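Uroporphyrin-III C-methyltransferase (Thermus thermophilus, PDB 1VE2) probably catalyses the S-adenosyl-L-methionine-dependent C-methylation of uroporphyrinogen III in porphyrin biosynthesis. Local coordinates at residues G3-V8 with L100-A105; L23-V28 with V80-K85; V31-R36 with I72-E77. All blocks are in the same frame, centred on the assembly; numbering follows the deposited sequence.

Contact 1 (G3-V8 with L100-A105); sequences GKVYLV and LALRRA
Val5, near the start of strand 4-9, meets Leu102 of helix 95-105 with both of its methyls. CG1 of Val5 lies 3.8 Å from CD1 of Leu102, while Val5 CG2 is 4.1 Å from the other branch, Leu102 CD2. The valine has CG1 anti to its backbone N (chi1 177°), which spreads the two methyls under the leucine fork, and the two side chains cross at about a right angle. Tyr6 turns to the opposite face of the sheet, where its OH accepts a 3.2 Å hydrogen bond from Lys4 NZ and its side chain touches Val25 with the ring and Arg24 near the hydroxyl, both of helix 20-28. With Leu7 the chain comes back to Leu102: Leu7 CD2 approaches Leu102 CD1 to 4.1 Å, the two leucines running past each other in opposite senses. A single methyl, Leu102 CD1, thus straddles the i and i+2 positions of the strand. Arg104 forms a salt bridge with Glu227 of the second subunit. Helix 95-105 is the connection of a beta-alpha-beta crossover from strand 80-85 to strand 109-112, and it lies over strand 4-9, the strand between them. Helix 64-76 flanks it through Ile72.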
loop_
_atom_site.group_PDB
_atom_site.type_symbol
_atom_site.label_atom_id
_atom_site.label_comp_id
_atom_site.label_asym_id
_atom_site.label_seq_id
_atom_site.Cartn_x
_atom_site.Cartn_y
_atom_site.Cartn_z
ATOM N N GLY A 3 24.550 16.176 5.728
ATOM C CA GLY A 3 24.133 15.124 4.825
ATOM C C GLY A 3 22.905 14.399 5.337
ATOM O O GLY A 3 22.696 14.267 6.544
ATOM N N LYS A 4 22.083 13.934 4.408
ATOM C CA LYS A 4 20.872 13.216 4.761
ATOM C C LYS A 4 20.385 12.454 3.549
ATOM O O LYS A 4 20.526 12.912 2.419
ATOM C CB LYS A 4 19.791 14.188 5.226
ATOM C CG LYS A 4 18.494 13.520 5.648
ATOM C CD LYS A 4 17.567 14.533 6.301
ATOM C CE LYS A 4 16.298 13.878 6.819
ATOM N NZ LYS A 4 15.392 14.889 7.435
ATOM N N VAL A 5 19.798 11.291 3.788
ATOM C CA VAL A 5 19.305 10.472 2.699
ATOM C C VAL A 5 17.817 10.214 2.871
ATOM O O VAL A 5 17.351 9.900 3.968
ATOM C CB VAL A 5 20.043 9.111 2.650
ATOM C CG1 VAL A 5 19.450 8.237 1.554
ATOM C CG2 VAL A 5 21.542 9.336 2.414
ATOM N N TYR A 6 17.074 10.364 1.783
ATOM C CA TYR A 6 15.642 10.097 1.807
ATOM C C TYR A 6 15.404 8.891 0.915
ATOM O O TYR A 6 15.890 8.863 -0.217
ATOM C CB TYR A 6 14.853 11.276 1.231
ATOM C CG TYR A 6 14.783 12.491 2.124
ATOM C CD1 TYR A 6 13.783 12.615 3.084
ATOM C CD2 TYR A 6 15.712 13.523 1.999
ATOM C CE1 TYR A 6 13.701 13.744 3.899
ATOM C CE2 TYR A 6 15.643 14.657 2.813
ATOM C CZ TYR A 6 14.633 14.758 3.757
ATOM O OH TYR A 6 14.551 15.876 4.557
ATOM N N LEU A 7 14.703 7.882 1.425
ATOM C CA LEU A 7 14.369 6.718 0.587
ATOM C C LEU A 7 12.943 7.072 0.182
ATOM O O LEU A 7 12.026 7.045 1.008
ATOM C CB LEU A 7 14.424 5.413 1.393
ATOM C CG LEU A 7 15.778 5.106 2.061
ATOM C CD1 LEU A 7 15.728 3.686 2.626
ATOM C CD2 LEU A 7 16.934 5.226 1.056
ATOM N N VAL A 8 12.778 7.418 -1.091
ATOM C CA VAL A 8 11.501 7.891 -1.625
ATOM C C VAL A 8 10.728 6.977 -2.556
ATOM O O VAL A 8 11.287 6.420 -3.498
ATOM C CB VAL A 8 11.723 9.234 -2.379
ATOM C CG1 VAL A 8 10.375 9.836 -2.838
ATOM C CG2 VAL A 8 12.494 10.194 -1.487
ATOM N N LEU A 100 18.764 -0.196 6.800
ATOM C CA LEU A 100 19.671 -0.781 7.790
ATOM C C LEU A 100 21.098 -0.284 7.602
ATOM O O LEU A 100 21.787 0.047 8.569
ATOM C CB LEU A 100 19.676 -2.307 7.688
ATOM C CG LEU A 100 18.733 -3.098 8.579
ATOM C CD1 LEU A 100 18.918 -4.588 8.280
ATOM C CD2 LEU A 100 19.039 -2.800 10.058
ATOM N N ALA A 101 21.549 -0.250 6.351
ATOM C CA ALA A 101 22.902 0.203 6.061
ATOM C C ALA A 101 23.111 1.649 6.490
ATOM O O ALA A 101 24.158 1.996 7.040
ATOM C CB ALA A 101 23.203 0.042 4.572
ATOM N N LEU A 102 22.112 2.494 6.258
ATOM C CA LEU A 102 22.241 3.899 6.628
ATOM C C LEU A 102 22.316 4.035 8.141
ATOM O O LEU A 102 23.145 4.786 8.663
ATOM C CB LEU A 102 21.063 4.706 6.068
ATOM C CG LEU A 102 21.006 4.769 4.536
ATOM C CD1 LEU A 102 19.680 5.359 4.094
ATOM C CD2 LEU A 102 22.169 5.593 4.003
ATOM N N ARG A 103 21.454 3.303 8.842
ATOM C CA ARG A 103 21.441 3.325 10.299
ATOM C C ARG A 103 22.804 2.889 10.827
ATOM O O ARG A 103 23.403 3.561 11.662
ATOM C CB ARG A 103 20.365 2.367 10.840
ATOM C CG ARG A 103 20.253 2.330 12.357
ATOM C CD ARG A 103 19.052 3.140 12.867
ATOM N NE ARG A 103 19.146 4.554 12.530
ATOM C CZ ARG A 103 18.148 5.428 12.649
ATOM N NH1 ARG A 103 16.962 5.040 13.098
ATOM N NH2 ARG A 103 18.338 6.698 12.317
ATOM N N ARG A 104 23.293 1.756 10.331
ATOM C CA ARG A 104 24.579 1.234 10.775
ATOM C C ARG A 104 25.754 2.132 10.410
ATOM O O ARG A 104 26.797 2.078 11.059
ATOM C CB ARG A 104 24.780 -0.182 10.224
ATOM C CG ARG A 104 23.844 -1.187 10.885
ATOM C CD ARG A 104 23.744 -2.528 10.152
ATOM N NE ARG A 104 22.840 -3.429 10.872
ATOM C CZ ARG A 104 22.461 -4.633 10.440
ATOM N NH1 ARG A 104 22.905 -5.098 9.282
ATOM N NH2 ARG A 104 21.640 -5.376 11.174
ATOM N N ALA A 105 25.593 2.962 9.384
ATOM C CA ALA A 105 26.672 3.865 8.987
ATOM C C ALA A 105 26.575 5.197 9.726
ATOM O O ALA A 105 27.453 6.054 9.595
ATOM C CB ALA A 105 26.643 4.093 7.475
#

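Contact 2 (L23-V28 with V80-K85)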
loop_
_atom_site.group_PDB
_atom_site.type_symbol
_atom_site.label_atom_id
_atom_site.label_comp_id
_atom_site.label_asym_id
_atom_site.label_seq_id
_atom_site.Cartn_x
_atom_site.Cartn_y
_atom_site.Cartn_z
ATOM N N LEU A 23 7.043 14.949 -3.208
ATOM C CA LEU A 23 7.224 16.092 -4.098
ATOM C C LEU A 23 8.259 17.053 -3.523
ATOM O O LEU A 23 9.159 17.494 -4.226
ATOM C CB LEU A 23 5.902 16.842 -4.284
ATOM C CG LEU A 23 4.776 16.150 -5.047
ATOM C CD1 LEU A 23 3.506 16.991 -4.944
ATOM C CD2 LEU A 23 5.182 15.977 -6.502
ATOM N N ARG A 24 8.130 17.378 -2.242
ATOM C CA ARG A 24 9.072 18.304 -1.628
ATOM C C ARG A 24 10.487 17.767 -1.694
ATOM O O ARG A 24 11.414 18.494 -2.053
ATOM C CB ARG A 24 8.711 18.589 -0.165
ATOM C CG ARG A 24 9.716 19.532 0.516
ATOM C CD ARG A 24 9.357 19.836 1.970
ATOM N NE ARG A 24 9.509 18.679 2.855
ATOM C CZ ARG A 24 10.679 18.139 3.197
ATOM N NH1 ARG A 24 11.813 18.646 2.730
ATOM N NH2 ARG A 24 10.717 17.096 4.015
ATOM N N VAL A 25 10.660 16.495 -1.344
ATOM C CA VAL A 25 11.981 15.889 -1.372
ATOM C C VAL A 25 12.609 15.945 -2.760
ATOM O O VAL A 25 13.793 16.239 -2.882
ATOM C CB VAL A 25 11.942 14.418 -0.900
ATOM C CG1 VAL A 25 13.308 13.754 -1.133
ATOM C CG2 VAL A 25 11.563 14.367 0.572
ATOM N N LEU A 26 11.827 15.663 -3.800
ATOM C CA LEU A 26 12.357 15.689 -5.161
ATOM C C LEU A 26 12.751 17.095 -5.601
ATOM O O LEU A 26 13.500 17.263 -6.564
ATOM C CB LEU A 26 11.349 15.098 -6.148
ATOM C CG LEU A 26 11.099 13.595 -5.966
ATOM C CD1 LEU A 26 10.154 13.080 -7.043
ATOM C CD2 LEU A 26 12.432 12.860 -6.031
ATOM N N GLU A 27 12.253 18.101 -4.895
ATOM C CA GLU A 27 12.588 19.480 -5.227
ATOM C C GLU A 27 13.896 19.897 -4.568
ATOM O O GLU A 27 14.725 20.566 -5.184
ATOM C CB GLU A 27 11.485 20.427 -4.760
ATOM C CG GLU A 27 10.120 20.082 -5.287
ATOM C CD GLU A 27 9.081 21.101 -4.898
ATOM O OE1 GLU A 27 8.940 21.393 -3.690
ATOM O OE2 GLU A 27 8.402 21.618 -5.807
ATOM N N VAL A 28 14.076 19.492 -3.316
ATOM C CA VAL A 28 15.267 19.854 -2.560
ATOM C C VAL A 28 16.472 18.925 -2.722
ATOM O O VAL A 28 17.608 19.379 -2.651
ATOM C CB VAL A 28 14.937 19.989 -1.053
ATOM C CG1 VAL A 28 13.796 20.978 -0.858
ATOM C CG2 VAL A 28 14.561 18.637 -0.469
ATOM N N VAL A 80 22.304 16.433 0.619
ATOM C CA VAL A 80 20.960 15.921 0.880
ATOM C C VAL A 80 20.641 15.150 -0.385
ATOM O O VAL A 80 20.576 15.728 -1.464
ATOM C CB VAL A 80 19.925 17.047 1.030
ATOM C CG1 VAL A 80 18.514 16.457 1.056
ATOM C CG2 VAL A 80 20.197 17.829 2.303
ATOM N N VAL A 81 20.445 13.845 -0.266
ATOM C CA VAL A 81 20.185 13.050 -1.445
ATOM C C VAL A 81 18.971 12.151 -1.298
ATOM O O VAL A 81 18.448 11.957 -0.199
ATOM C CB VAL A 81 21.424 12.209 -1.796
ATOM C CG1 VAL A 81 22.602 13.141 -2.086
ATOM C CG2 VAL A 81 21.771 11.286 -0.648
ATOM N N ALA A 82 18.520 11.614 -2.422
ATOM C CA ALA A 82 17.356 10.746 -2.410
ATOM C C ALA A 82 17.545 9.514 -3.267
ATOM O O ALA A 82 18.207 9.553 -4.305
ATOM C CB ALA A 82 16.123 11.513 -2.890
ATOM N N ARG A 83 16.963 8.421 -2.795
ATOM C CA ARG A 83 16.954 7.152 -3.502
ATOM C C ARG A 83 15.484 7.114 -3.940
ATOM O O ARG A 83 14.588 7.076 -3.096
ATOM C CB ARG A 83 17.256 6.005 -2.530
ATOM C CG ARG A 83 17.082 4.606 -3.103
ATOM C CD ARG A 83 18.208 4.208 -4.043
ATOM N NE ARG A 83 17.979 2.872 -4.576
ATOM C CZ ARG A 83 17.368 2.608 -5.726
ATOM N NH1 ARG A 83 16.922 3.595 -6.494
ATOM N NH2 ARG A 83 17.173 1.346 -6.096
ATOM N N LEU A 84 15.236 7.155 -5.246
ATOM C CA LEU A 84 13.866 7.160 -5.768
ATOM C C LEU A 84 13.534 5.788 -6.334
ATOM O O LEU A 84 14.196 5.307 -7.258
ATOM C CB LEU A 84 13.718 8.238 -6.846
ATOM C CG LEU A 84 12.315 8.469 -7.435
ATOM C CD1 LEU A 84 11.327 8.920 -6.337
ATOM C CD2 LEU A 84 12.418 9.542 -8.519
ATOM N N LYS A 85 12.501 5.169 -5.772
ATOM C CA LYS A 85 12.110 3.817 -6.144
ATOM C C LYS A 85 10.639 3.664 -6.521
ATOM O O LYS A 85 9.766 4.315 -5.954
ATOM C CB LYS A 85 12.419 2.890 -4.964
ATOM C CG LYS A 85 13.477 3.472 -4.024
ATOM C CD LYS A 85 13.684 2.638 -2.766
ATOM C CE LYS A 85 14.279 1.277 -3.087
ATOM N NZ LYS A 85 14.576 0.526 -1.847
#
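The helical segment 23-28 and the strand 80-85 come closest at Val25 and Ala82, whose CA atoms are 7.5 Å apart, and the helix runs back against the strand at a slant. This is the packing of a beta-alpha-beta crossover in a parallel alpha/beta sheet: helix 20-28 joins strands 4-9 and 31-34 and covers strand 80-85, which lies between them. In the last turn Arg24 O is shared by Val28 N (3.1 Å) and Glu27 N (3.0 Å). No hydrogen bond passes between helix and strand; the contacts are between apolar side chains. Val80, Ala82 and Leu84 face the helix. Val28 CG2 and Val80 CG1 are only loosely apposed, at 4.8 Å. In the middle, CG1 of Val25 sits over the small CB of Ala82 at 4.0 Å, which lets the helix come close to the strand here. Val81, Arg83 and Lys85 belong to the other face. There Val81 packs against Leu74 of helix 64-76, while Arg83 and Lys85 both pair with Glu98, and Lys85 CE lies over one guanidinium face of Arg83, offset toward its rim. Back on the helix side, a chi1 of -175° brings the fork of Leu84 up to Leu26, and the side chains of Leu26 and Leu84 cross at about a right angle. The Leu26 methyl CD2 is set evenly into the leucine fork, 4.1 Å from both CD1 and CD2 of Leu84.

Contact 3 (V31-R36 with I72-E77); sequences VVLHDR and IALARE
Leu74 of helix 64-76 reaches down to strand 31-34 with one methyl, CD1, which lies 4.0 Å from Val31 CG1 and, more loosely, 4.4 Å from Leu33 CD2. Val31 and Leu33, two residues apart, point to the helix side of the sheet, and Val31 crosses the leucine side chain at about a right angle. A chi1 of 180° sets Val31 CG1 opposite the backbone N and brings that methyl to Leu74. Around this first shell, Leu33 also packs on Leu71 of the same helix and on Val51 of the neighbouring strand 49-52, and backbone hydrogen bonds fix the strand itself, Val31 and Leu33 to Ala82 on one edge and Val32 to Glu49 and Val51 on the other. Beyond Leu33 the strand ends in polar groups: Arg83 donates to Leu33 O and forms a salt bridge with Asp35. His34 ND1 donates to Asp35 O over 2.9 Å, nearly straight at 169°; the acceptor is close to the imidazole plane, although the nitrogen stands well above the carbonyl plane. Arg76 NH2 donates to Ala105 O, linking helices 64-76 and 95-105. Helix 64-76 crosses over strand 31-34 on its way from strand 49-52 to strand 80-85. With no hydrogen bond or charge pair between the two segments, their mutual hold is apolar and not directional, and the polar bonds lie around it.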
loop_
_atom_site.group_PDB
_atom_site.type_symbol
_atom_site.label_atom_id
_atom_site.label_comp_id
_atom_site.label_asym_id
_atom_site.label_seq_id
_atom_site.Cartn_x
_atom_site.Cartn_y
_atom_site.Cartn_z
ATOM N N VAL A 31 20.926 15.274 -5.284
ATOM C CA VAL A 31 21.224 14.146 -6.152
ATOM C C VAL A 31 20.146 13.091 -5.919
ATOM O O VAL A 31 19.729 12.866 -4.783
ATOM C CB VAL A 31 22.614 13.542 -5.828
ATOM C CG1 VAL A 31 22.897 12.356 -6.742
ATOM C CG2 VAL A 31 23.698 14.604 -5.991
ATOM N N VAL A 32 19.699 12.456 -6.995
ATOM C CA VAL A 32 18.657 11.439 -6.901
ATOM C C VAL A 32 19.048 10.171 -7.647
ATOM O O VAL A 32 19.186 10.186 -8.874
ATOM C CB VAL A 32 17.328 11.959 -7.492
ATOM C CG1 VAL A 32 16.222 10.920 -7.318
ATOM C CG2 VAL A 32 16.943 13.270 -6.829
ATOM N N LEU A 33 19.246 9.080 -6.905
ATOM C CA LEU A 33 19.591 7.797 -7.511
ATOM C C LEU A 33 18.250 7.109 -7.743
ATOM O O LEU A 33 17.645 6.573 -6.812
ATOM C CB LEU A 33 20.455 6.953 -6.564
ATOM C CG LEU A 33 21.704 7.544 -5.896
ATOM C CD1 LEU A 33 22.719 6.415 -5.709
ATOM C CD2 LEU A 33 22.320 8.646 -6.724
ATOM N N HIS A 34 17.796 7.114 -8.990
ATOM C CA HIS A 34 16.491 6.562 -9.331
ATOM C C HIS A 34 16.487 5.299 -10.180
ATOM O O HIS A 34 17.334 5.123 -11.057
ATOM C CB HIS A 34 15.677 7.635 -10.059
ATOM C CG HIS A 34 16.180 7.943 -11.437
ATOM N ND1 HIS A 34 15.883 7.156 -12.529
ATOM C CD2 HIS A 34 16.979 8.936 -11.898
ATOM C CE1 HIS A 34 16.477 7.649 -13.602
ATOM N NE2 HIS A 34 17.149 8.728 -13.248
ATOM N N ASP A 35 15.509 4.435 -9.919
ATOM C CA ASP A 35 15.344 3.203 -10.682
ATOM C C ASP A 35 15.136 3.579 -12.145
ATOM O O ASP A 35 14.520 4.602 -12.446
ATOM C CB ASP A 35 14.115 2.436 -10.196
ATOM C CG ASP A 35 14.346 1.726 -8.886
ATOM O OD1 ASP A 35 13.354 1.241 -8.308
ATOM O OD2 ASP A 35 15.506 1.641 -8.443
ATOM N N ARG A 36 15.641 2.744 -13.048
ATOM C CA ARG A 36 15.513 2.981 -14.485
ATOM C C ARG A 36 14.055 3.107 -14.932
ATOM O O ARG A 36 13.727 3.941 -15.771
ATOM C CB ARG A 36 16.146 1.827 -15.277
ATOM C CG ARG A 36 17.606 1.529 -14.968
ATOM C CD ARG A 36 18.553 2.450 -15.720
ATOM N NE ARG A 36 19.943 2.021 -15.574
ATOM C CZ ARG A 36 20.977 2.599 -16.178
ATOM N NH1 ARG A 36 20.789 3.641 -16.980
ATOM N NH2 ARG A 36 22.204 2.132 -15.983
ATOM N N ILE A 72 25.637 6.673 1.062
ATOM C CA ILE A 72 26.412 6.963 2.255
ATOM C C ILE A 72 27.516 7.966 1.929
ATOM O O ILE A 72 27.688 8.949 2.644
ATOM C CB ILE A 72 27.022 5.669 2.849
ATOM C CG1 ILE A 72 25.892 4.776 3.386
ATOM C CG2 ILE A 72 28.019 6.004 3.966
ATOM C CD1 ILE A 72 26.330 3.378 3.798
ATOM N N ALA A 73 28.252 7.732 0.845
ATOM C CA ALA A 73 29.329 8.644 0.461
ATOM C C ALA A 73 28.792 10.068 0.290
ATOM O O ALA A 73 29.352 11.019 0.833
ATOM C CB ALA A 73 29.986 8.170 -0.838
ATOM N N LEU A 74 27.702 10.206 -0.458
ATOM C CA LEU A 74 27.100 11.512 -0.701
ATOM C C LEU A 74 26.696 12.243 0.572
ATOM O O LEU A 74 26.930 13.448 0.699
ATOM C CB LEU A 74 25.884 11.368 -1.618
ATOM C CG LEU A 74 26.238 11.105 -3.082
ATOM C CD1 LEU A 74 25.013 10.633 -3.849
ATOM C CD2 LEU A 74 26.814 12.376 -3.689
ATOM N N ALA A 75 26.086 11.521 1.508
ATOM C CA ALA A 75 25.651 12.123 2.764
ATOM C C ALA A 75 26.845 12.585 3.602
ATOM O O ALA A 75 26.785 13.617 4.278
ATOM C CB ALA A 75 24.811 11.125 3.560
ATOM N N ARG A 76 27.925 11.815 3.567
ATOM C CA ARG A 76 29.111 12.175 4.331
ATOM C C ARG A 76 29.795 13.401 3.728
ATOM O O ARG A 76 30.544 14.100 4.411
ATOM C CB ARG A 76 30.059 10.976 4.416
ATOM C CG ARG A 76 29.563 9.928 5.413
ATOM C CD ARG A 76 30.408 8.666 5.432
ATOM N NE ARG A 76 30.053 7.820 6.570
ATOM C CZ ARG A 76 30.374 6.534 6.679
ATOM N NH1 ARG A 76 31.061 5.933 5.714
ATOM N NH2 ARG A 76 30.010 5.849 7.755
ATOM N N GLU A 77 29.522 13.657 2.450
ATOM C CA GLU A 77 30.067 14.825 1.760
ATOM C C GLU A 77 29.245 16.036 2.196
ATOM O O GLU A 77 29.560 17.177 1.858
ATOM C CB GLU A 77 29.959 14.656 0.241
ATOM C CG GLU A 77 31.061 13.819 -0.386
ATOM C CD GLU A 77 30.840 13.590 -1.866
ATOM O OE1 GLU A 77 30.312 14.506 -2.529
ATOM O OE2 GLU A 77 31.204 12.502 -2.370
#

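From the N terminus, strand 4-9 opens the outermost loop, which contact 1 closes when helix 95-105 returns to it. Within that span helix 20-28 begins a second loop, ended by contact 2 at strand 80-85. Innermost, contact 3 closes the loop between strand 31-34 and helix 64-76. The three are concentric and none cross. In the sheet order 49-52, 31-34, 80-85, 4-9, 109-112, they secure the three inner strands, each covered by the helix that passes over it. Contacts 1 and 3 share one face and contact 2 uses the other. Probable backbone hydrogen bonds such as Val8 N to Arg83 O and Tyr6 O to Arg83 N join contacts 1 and 2 through the sheet.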